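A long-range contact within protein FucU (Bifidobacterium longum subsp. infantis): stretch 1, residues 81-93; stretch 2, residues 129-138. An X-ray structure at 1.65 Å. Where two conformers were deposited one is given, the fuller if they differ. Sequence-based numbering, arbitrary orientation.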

ATOM      1  N   GLY G  81      42.719 -17.914   0.820  1.00 25.29           N
ATOM      2  CA  GLY G  81      42.727 -19.370   0.652  1.00 24.73           C
ATOM      3  C   GLY G  81      41.883 -19.905  -0.495  1.00 24.58           C
ATOM      4  O   GLY G  81      42.058 -21.047  -0.912  1.00 25.84           O
ATOM      5  N   ASP G  82      40.954 -19.097  -1.001  1.00 23.46           N
ATOM      6  CA  ASP G  82      40.120 -19.479  -2.151  1.00 22.74           C
ATOM      7  C   ASP G  82      40.899 -19.150  -3.429  1.00 22.35           C
ATOM      8  O   ASP G  82      41.117 -17.980  -3.732  1.00 22.95           O
ATOM      9  CB  ASP G  82      38.804 -18.696  -2.104  1.00 22.52           C
ATOM     10  CG  ASP G  82      37.771 -19.180  -3.114  1.00 22.99           C
ATOM     11  OD1 ASP G  82      38.062 -20.063  -3.963  1.00 23.83           O
ATOM     12  OD2 ASP G  82      36.634 -18.672  -3.043  1.00 21.31           O
ATOM     13  N   THR G  83      41.341 -20.175  -4.155  1.00 22.14           N
ATOM     14  CA  THR G  83      42.255 -19.983  -5.288  1.00 22.78           C
ATOM     15  C   THR G  83      41.547 -19.902  -6.644  1.00 21.87           C
ATOM     16  O   THR G  83      42.219 -19.876  -7.676  1.00 22.00           O
ATOM     17  CB  THR G  83      43.318 -21.125  -5.368  1.00 22.69           C
ATOM     18  OG1 THR G  83      42.646 -22.374  -5.543  1.00 24.99           O
ATOM     19  CG2 THR G  83      44.146 -21.189  -4.095  1.00 25.09           C
ATOM     20  N   VAL G  84      40.208 -19.844  -6.656  1.00 21.03           N
ATOM     21  CA  VAL G  84      39.434 -19.903  -7.917  1.00 19.75           C
ATOM     22  C   VAL G  84      39.921 -18.854  -8.939  1.00 19.78           C
ATOM     23  O   VAL G  84      40.195 -17.712  -8.596  1.00 19.20           O
ATOM     24  CB  VAL G  84      37.893 -19.778  -7.665  1.00 20.20           C
ATOM     25  CG1 VAL G  84      37.550 -18.423  -7.078  1.00 19.31           C
ATOM     26  CG2 VAL G  84      37.074 -20.043  -8.945  1.00 21.36           C
ATOM     27  N   ALA G  85      40.075 -19.264 -10.194  1.00 18.92           N
ATOM     28  CA  ALA G  85      40.417 -18.314 -11.247  1.00 18.37           C
ATOM     29  C   ALA G  85      39.328 -17.240 -11.369  1.00 18.11           C
ATOM     30  O   ALA G  85      38.130 -17.526 -11.156  1.00 18.39           O
ATOM     31  CB  ALA G  85      40.566 -19.045 -12.560  1.00 18.18           C
ATOM     32  N   THR G  86      39.754 -16.027 -11.733  1.00 16.81           N
ATOM     33  CA  THR G  86      38.834 -14.905 -11.972  1.00 16.82           C
ATOM     34  C   THR G  86      39.126 -14.159 -13.289  1.00 16.08           C
ATOM     35  O   THR G  86      39.461 -12.964 -13.284  1.00 16.04           O
ATOM     36  CB  THR G  86      38.877 -13.898 -10.800  1.00 16.28           C
ATOM     37  OG1 THR G  86      40.208 -13.391 -10.655  1.00 18.23           O
ATOM     38  CG2 THR G  86      38.399 -14.544  -9.467  1.00 16.29           C
ATOM     39  N   PRO G  87      38.963 -14.848 -14.429  1.00 16.57           N
ATOM     40  CA  PRO G  87      39.226 -14.182 -15.706  1.00 16.90           C
ATOM     41  C   PRO G  87      38.263 -13.023 -15.996  1.00 16.51           C
ATOM     42  O   PRO G  87      38.620 -12.116 -16.732  1.00 16.67           O
ATOM     43  CB  PRO G  87      39.031 -15.305 -16.727  1.00 16.41           C
ATOM     44  CG  PRO G  87      38.127 -16.282 -16.060  1.00 16.54           C
ATOM     45  CD  PRO G  87      38.600 -16.261 -14.636  1.00 17.34           C
ATOM     46  N   ILE G  88      37.084 -13.025 -15.385  1.00 16.41           N
ATOM     47  CA  ILE G  88      36.120 -11.945 -15.672  1.00 16.42           C
ATOM     48  C   ILE G  88      36.646 -10.575 -15.219  1.00 16.33           C
ATOM     49  O   ILE G  88      36.224  -9.550 -15.755  1.00 16.35           O
ATOM     50  CB  ILE G  88      34.730 -12.216 -15.050  1.00 15.67           C
ATOM     51  CG1 ILE G  88      33.643 -11.417 -15.813  1.00 16.68           C
ATOM     52  CG2 ILE G  88      34.751 -11.870 -13.583  1.00 17.85           C
ATOM     53  CD1 ILE G  88      32.219 -11.863 -15.545  1.00 19.01           C
ATOM     54  N   TRP G  89      37.596 -10.552 -14.285  1.00 16.23           N
ATOM     55  CA  TRP G  89      38.198  -9.288 -13.858  1.00 16.94           C
ATOM     56  C   TRP G  89      38.868  -8.578 -15.024  1.00 17.81           C
ATOM     57  O   TRP G  89      38.752  -7.367 -15.174  1.00 18.06           O
ATOM     58  CB  TRP G  89      39.200  -9.498 -12.732  1.00 16.95           C
ATOM     59  CG  TRP G  89      38.593 -10.006 -11.444  1.00 16.39           C
ATOM     60  CD1 TRP G  89      37.263 -10.295 -11.197  1.00 16.37           C
ATOM     61  CD2 TRP G  89      39.294 -10.286 -10.231  1.00 16.59           C
ATOM     62  NE1 TRP G  89      37.106 -10.724  -9.908  1.00 14.33           N
ATOM     63  CE2 TRP G  89      38.331 -10.729  -9.285  1.00 16.42           C
ATOM     64  CE3 TRP G  89      40.646 -10.195  -9.842  1.00 18.36           C
ATOM     65  CZ2 TRP G  89      38.670 -11.097  -7.972  1.00 16.81           C
ATOM     66  CZ3 TRP G  89      40.985 -10.563  -8.533  1.00 19.42           C
ATOM     67  CH2 TRP G  89      39.994 -11.009  -7.614  1.00 18.90           C
ATOM     68  N   ASP G  90      39.558  -9.340 -15.877  1.00 18.51           N
ATOM     69  CA  ASP G  90      40.215  -8.739 -17.042  1.00 19.35           C
ATOM     70  C   ASP G  90      39.199  -8.408 -18.129  1.00 18.66           C
ATOM     71  O   ASP G  90      39.380  -7.438 -18.858  1.00 19.12           O
ATOM     72  CB  ASP G  90      41.307  -9.656 -17.603  1.00 19.72           C
ATOM     73  CG  ASP G  90      42.577  -9.663 -16.750  1.00 23.07           C
ATOM     74  OD1 ASP G  90      42.732  -8.836 -15.806  1.00 26.54           O
ATOM     75  OD2 ASP G  90      43.442 -10.512 -17.032  1.00 24.59           O
ATOM     76  N   VAL G  91      38.129  -9.194 -18.227  1.00 17.99           N
ATOM     77  CA  VAL G  91      37.034  -8.852 -19.138  1.00 18.15           C
ATOM     78  C   VAL G  91      36.456  -7.486 -18.739  1.00 17.44           C
ATOM     79  O   VAL G  91      36.290  -6.587 -19.578  1.00 17.22           O
ATOM     80  CB  VAL G  91      35.939  -9.922 -19.134  1.00 17.97           C
ATOM     81  CG1 VAL G  91      34.708  -9.467 -19.925  1.00 19.38           C
ATOM     82  CG2 VAL G  91      36.488 -11.243 -19.690  1.00 19.20           C
ATOM     83  N   TYR G  92      36.188  -7.320 -17.444  1.00 17.01           N
ATOM     84  CA  TYR G  92      35.649  -6.051 -16.960  1.00 16.83           C
ATOM     85  C   TYR G  92      36.596  -4.887 -17.264  1.00 17.56           C
ATOM     86  O   TYR G  92      36.162  -3.818 -17.690  1.00 17.88           O
ATOM     87  CB  TYR G  92      35.394  -6.113 -15.450  1.00 16.80           C
ATOM     88  CG  TYR G  92      34.204  -6.953 -15.029  1.00 16.39           C
ATOM     89  CD1 TYR G  92      33.171  -7.278 -15.933  1.00 18.23           C
ATOM     90  CD2 TYR G  92      34.079  -7.382 -13.702  1.00 17.28           C
ATOM     91  CE1 TYR G  92      32.059  -8.024 -15.520  1.00 17.93           C
ATOM     92  CE2 TYR G  92      32.977  -8.118 -13.290  1.00 17.99           C
ATOM     93  CZ  TYR G  92      31.975  -8.439 -14.202  1.00 17.33           C
ATOM     94  OH  TYR G  92      30.877  -9.158 -13.773  1.00 17.20           O
ATOM     95  N   ALA G  93      37.892  -5.103 -17.049  1.00 17.76           N
ATOM     96  CA  ALA G  93      38.895  -4.076 -17.361  1.00 17.86           C
ATOM     97  C   ALA G  93      38.858  -3.643 -18.832  1.00 18.22           C
ATOM     98  O   ALA G  93      38.949  -2.454 -19.121  1.00 18.34           O
ATOM     99  CB  ALA G  93      40.297  -4.556 -16.965  1.00 17.73           C
ATOM    100  N   GLY G 129      22.868 -13.462 -13.869  1.00 16.04           N
ATOM    101  CA  GLY G 129      23.042 -14.904 -13.768  1.00 16.84           C
ATOM    102  C   GLY G 129      24.473 -15.358 -13.926  1.00 17.30           C
ATOM    103  O   GLY G 129      24.707 -16.533 -14.192  1.00 18.60           O
ATOM    104  N   GLU G 130      25.418 -14.438 -13.739  1.00 17.13           N
ATOM    105  CA  GLU G 130      26.833 -14.716 -13.950  1.00 16.85           C
ATOM    106  C   GLU G 130      27.299 -15.899 -13.098  1.00 17.07           C
ATOM    107  O   GLU G 130      27.211 -15.866 -11.868  1.00 16.61           O
ATOM    108  CB  GLU G 130      27.681 -13.465 -13.670  1.00 16.52           C
ATOM    109  CG  GLU G 130      29.199 -13.710 -13.854  1.00 16.37           C
ATOM    110  CD  GLU G 130      29.523 -14.282 -15.228  1.00 19.27           C
ATOM    111  OE1 GLU G 130      29.096 -13.671 -16.241  1.00 18.85           O
ATOM    112  OE2 GLU G 130      30.181 -15.350 -15.293  1.00 22.65           O
ATOM    113  N   SER G 131      27.747 -16.963 -13.760  1.00 17.43           N
ATOM    114  CA  SER G 131      28.108 -18.177 -13.033  0.50 17.83           C
ATOM    115  C   SER G 131      29.498 -18.105 -12.411  1.00 18.55           C
ATOM    116  O   SER G 131      29.796 -18.849 -11.479  1.00 19.35           O
ATOM    117  CB  SER G 131      27.977 -19.408 -13.928  0.50 18.14           C
ATOM    118  OG  SER G 131      28.842 -19.307 -15.033  0.50 16.96           O
ATOM    119  N   ALA G 132      30.347 -17.212 -12.900  1.00 18.52           N
ATOM    120  CA  ALA G 132      31.673 -17.058 -12.277  1.00 19.35           C
ATOM    121  C   ALA G 132      31.584 -16.480 -10.857  1.00 19.35           C
ATOM    122  O   ALA G 132      30.755 -15.594 -10.583  1.00 19.79           O
ATOM    123  CB  ALA G 132      32.567 -16.204 -13.144  1.00 19.05           C
ATOM    124  N   GLN G 133      32.417 -17.000  -9.951  1.00 19.24           N
ATOM    125  CA  GLN G 133      32.560 -16.382  -8.637  1.00 18.67           C
ATOM    126  C   GLN G 133      33.394 -15.098  -8.679  1.00 17.17           C
ATOM    127  O   GLN G 133      34.216 -14.868  -9.593  1.00 17.58           O
ATOM    128  CB  GLN G 133      33.171 -17.339  -7.616  1.00 19.19           C
ATOM    129  CG  GLN G 133      32.191 -18.336  -7.001  1.00 21.76           C
ATOM    130  CD  GLN G 133      32.902 -19.207  -5.992  1.00 25.05           C
ATOM    131  OE1 GLN G 133      33.676 -20.093  -6.366  1.00 28.55           O
ATOM    132  NE2 GLN G 133      32.679 -18.939  -4.706  1.00 25.62           N
ATOM    133  N   TYR G 134      33.176 -14.280  -7.652  1.00 16.76           N
ATOM    134  CA  TYR G 134      33.783 -12.951  -7.526  1.00 16.13           C
ATOM    135  C   TYR G 134      33.601 -12.087  -8.771  1.00 15.78           C
ATOM    136  O   TYR G 134      34.500 -11.340  -9.141  1.00 15.25           O
ATOM    137  CB  TYR G 134      35.263 -13.061  -7.121  1.00 16.82           C
ATOM    138  CG  TYR G 134      35.447 -13.900  -5.873  1.00 16.48           C
ATOM    139  CD1 TYR G 134      35.199 -13.356  -4.600  1.00 17.25           C
ATOM    140  CD2 TYR G 134      35.865 -15.231  -5.954  1.00 17.41           C
ATOM    141  CE1 TYR G 134      35.360 -14.116  -3.443  1.00 19.06           C
ATOM    142  CE2 TYR G 134      36.046 -16.003  -4.792  1.00 17.47           C
ATOM    143  CZ  TYR G 134      35.806 -15.438  -3.547  1.00 18.12           C
ATOM    144  OH  TYR G 134      35.978 -16.194  -2.414  1.00 18.70           O
ATOM    145  N   ALA G 135      32.427 -12.190  -9.399  1.00 14.92           N
ATOM    146  CA  ALA G 135      32.103 -11.383 -10.595  1.00 14.79           C
ATOM    147  C   ALA G 135      31.216 -10.183 -10.250  1.00 14.40           C
ATOM    148  O   ALA G 135      30.679  -9.511 -11.141  1.00 15.40           O
ATOM    149  CB  ALA G 135      31.451 -12.254 -11.656  1.00 14.75           C
ATOM    150  N   ASN G 136      31.079  -9.904  -8.960  1.00 14.10           N
ATOM    151  CA  ASN G 136      30.346  -8.704  -8.511  1.00 14.25           C
ATOM    152  C   ASN G 136      31.089  -7.457  -8.875  1.00 14.62           C
ATOM    153  O   ASN G 136      32.317  -7.442  -8.820  1.00 14.82           O
ATOM    154  CB  ASN G 136      30.168  -8.739  -7.001  1.00 14.26           C
ATOM    155  CG  ASN G 136      29.599 -10.043  -6.542  1.00 14.80           C
ATOM    156  OD1 ASN G 136      30.227 -10.791  -5.773  1.00 18.28           O
ATOM    157  ND2 ASN G 136      28.432 -10.338  -7.003  1.00 11.55           N
ATOM    158  N   LEU G 137      30.372  -6.407  -9.250  1.00 13.90           N
ATOM    159  CA  LEU G 137      31.041  -5.159  -9.588  1.00 14.22           C
ATOM    160  C   LEU G 137      30.185  -3.984  -9.177  1.00 15.08           C
ATOM    161  O   LEU G 137      29.035  -3.875  -9.615  1.00 17.49           O
ATOM    162  CB  LEU G 137      31.358  -5.115 -11.090  1.00 13.97           C
ATOM    163  CG  LEU G 137      32.280  -4.012 -11.623  1.00 16.00           C
ATOM    164  CD1 LEU G 137      33.725  -4.200 -11.162  1.00 15.39           C
ATOM    165  CD2 LEU G 137      32.213  -3.960 -13.147  1.00 17.27           C
ATOM    166  N   ILE G 138      30.742  -3.135  -8.310  1.00 14.77           N
ATOM    167  CA  ILE G 138      30.094  -1.849  -7.952  1.00 15.34           C
ATOM    168  C   ILE G 138      30.562  -0.773  -8.915  1.00 15.18           C
ATOM    169  O   ILE G 138      31.764  -0.659  -9.163  1.00 15.74           O
ATOM    170  CB  ILE G 138      30.411  -1.410  -6.507  1.00 14.86           C
ATOM    171  CG1 ILE G 138      30.171  -2.574  -5.520  1.00 16.70           C
ATOM    172  CG2 ILE G 138      29.559  -0.163  -6.123  1.00 16.57           C
ATOM    173  CD1 ILE G 138      30.442  -2.242  -4.011  1.00 17.73           C
TER
HETATM  174  O   HOH W   1      35.827 -21.366  -5.251  1.00 23.68           O
HETATM  175  O   HOH W   2      35.583 -16.216 -11.401  1.00 21.85           O

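Read from its loop end, the contact opens with a carboxylate set against a phenol. Asp82 points its CB toward the second stretch, and with chi1 at t its carboxylate accepts a short hydrogen bond from Tyr134, OH to OD2 at 2.6 Å. The other carboxylate oxygen, OD1, accepts from water 1, which also donates to Gln133 OE1, so one aspartate reaches two residues of the second stretch, one directly and one through solvent. A weak hydrogen bond also runs from Val84 N to Asp82 OD1 (3.5 Å).

Val84 then packs against the edge of the same tyrosine ring, CG1 to Tyr134 CE2 at 3.7 Å, while Thr83 and Ala85, on alternate positions, turn their CB atoms away. Ala85 still takes part through its backbone: water 2 donates to its O and to Gln133 O, joining two loop carbonyls that could not bond each other. Thr86 follows with CG2 4.2 Å from Tyr134 CB.

In the helical part, Ile88 and Tyr92, four residues apart, both point CB toward the second stretch. Ile88 has its CG2 3.8 Å from Ala135 CB and its CD1 3.6 Å from Glu130 CD; that glutamate's OE2 accepts from Ala132 N at 3.0 Å, within its own stretch. Trp89 leaves the backbone sideways, but its indole end swings nearer, and NE1 donates to Tyr134 O at 2.8 Å with a nearly straight angle of 165°. The carbonyl lies near the ring plane, as an indole N-H requires.

Asp90 and Val91 are out of reach. One turn after Ile88, Tyr92 repeats the carbonyl motif: its OH donates to Ala135 O at 2.7 Å, at the ring edge, while Leu137 CD2 sits over one face, 4.1 Å from the ring centroid, in a CH-pi contact. Successive carbonyls of a loop are thus each met by an aromatic donor from the helix.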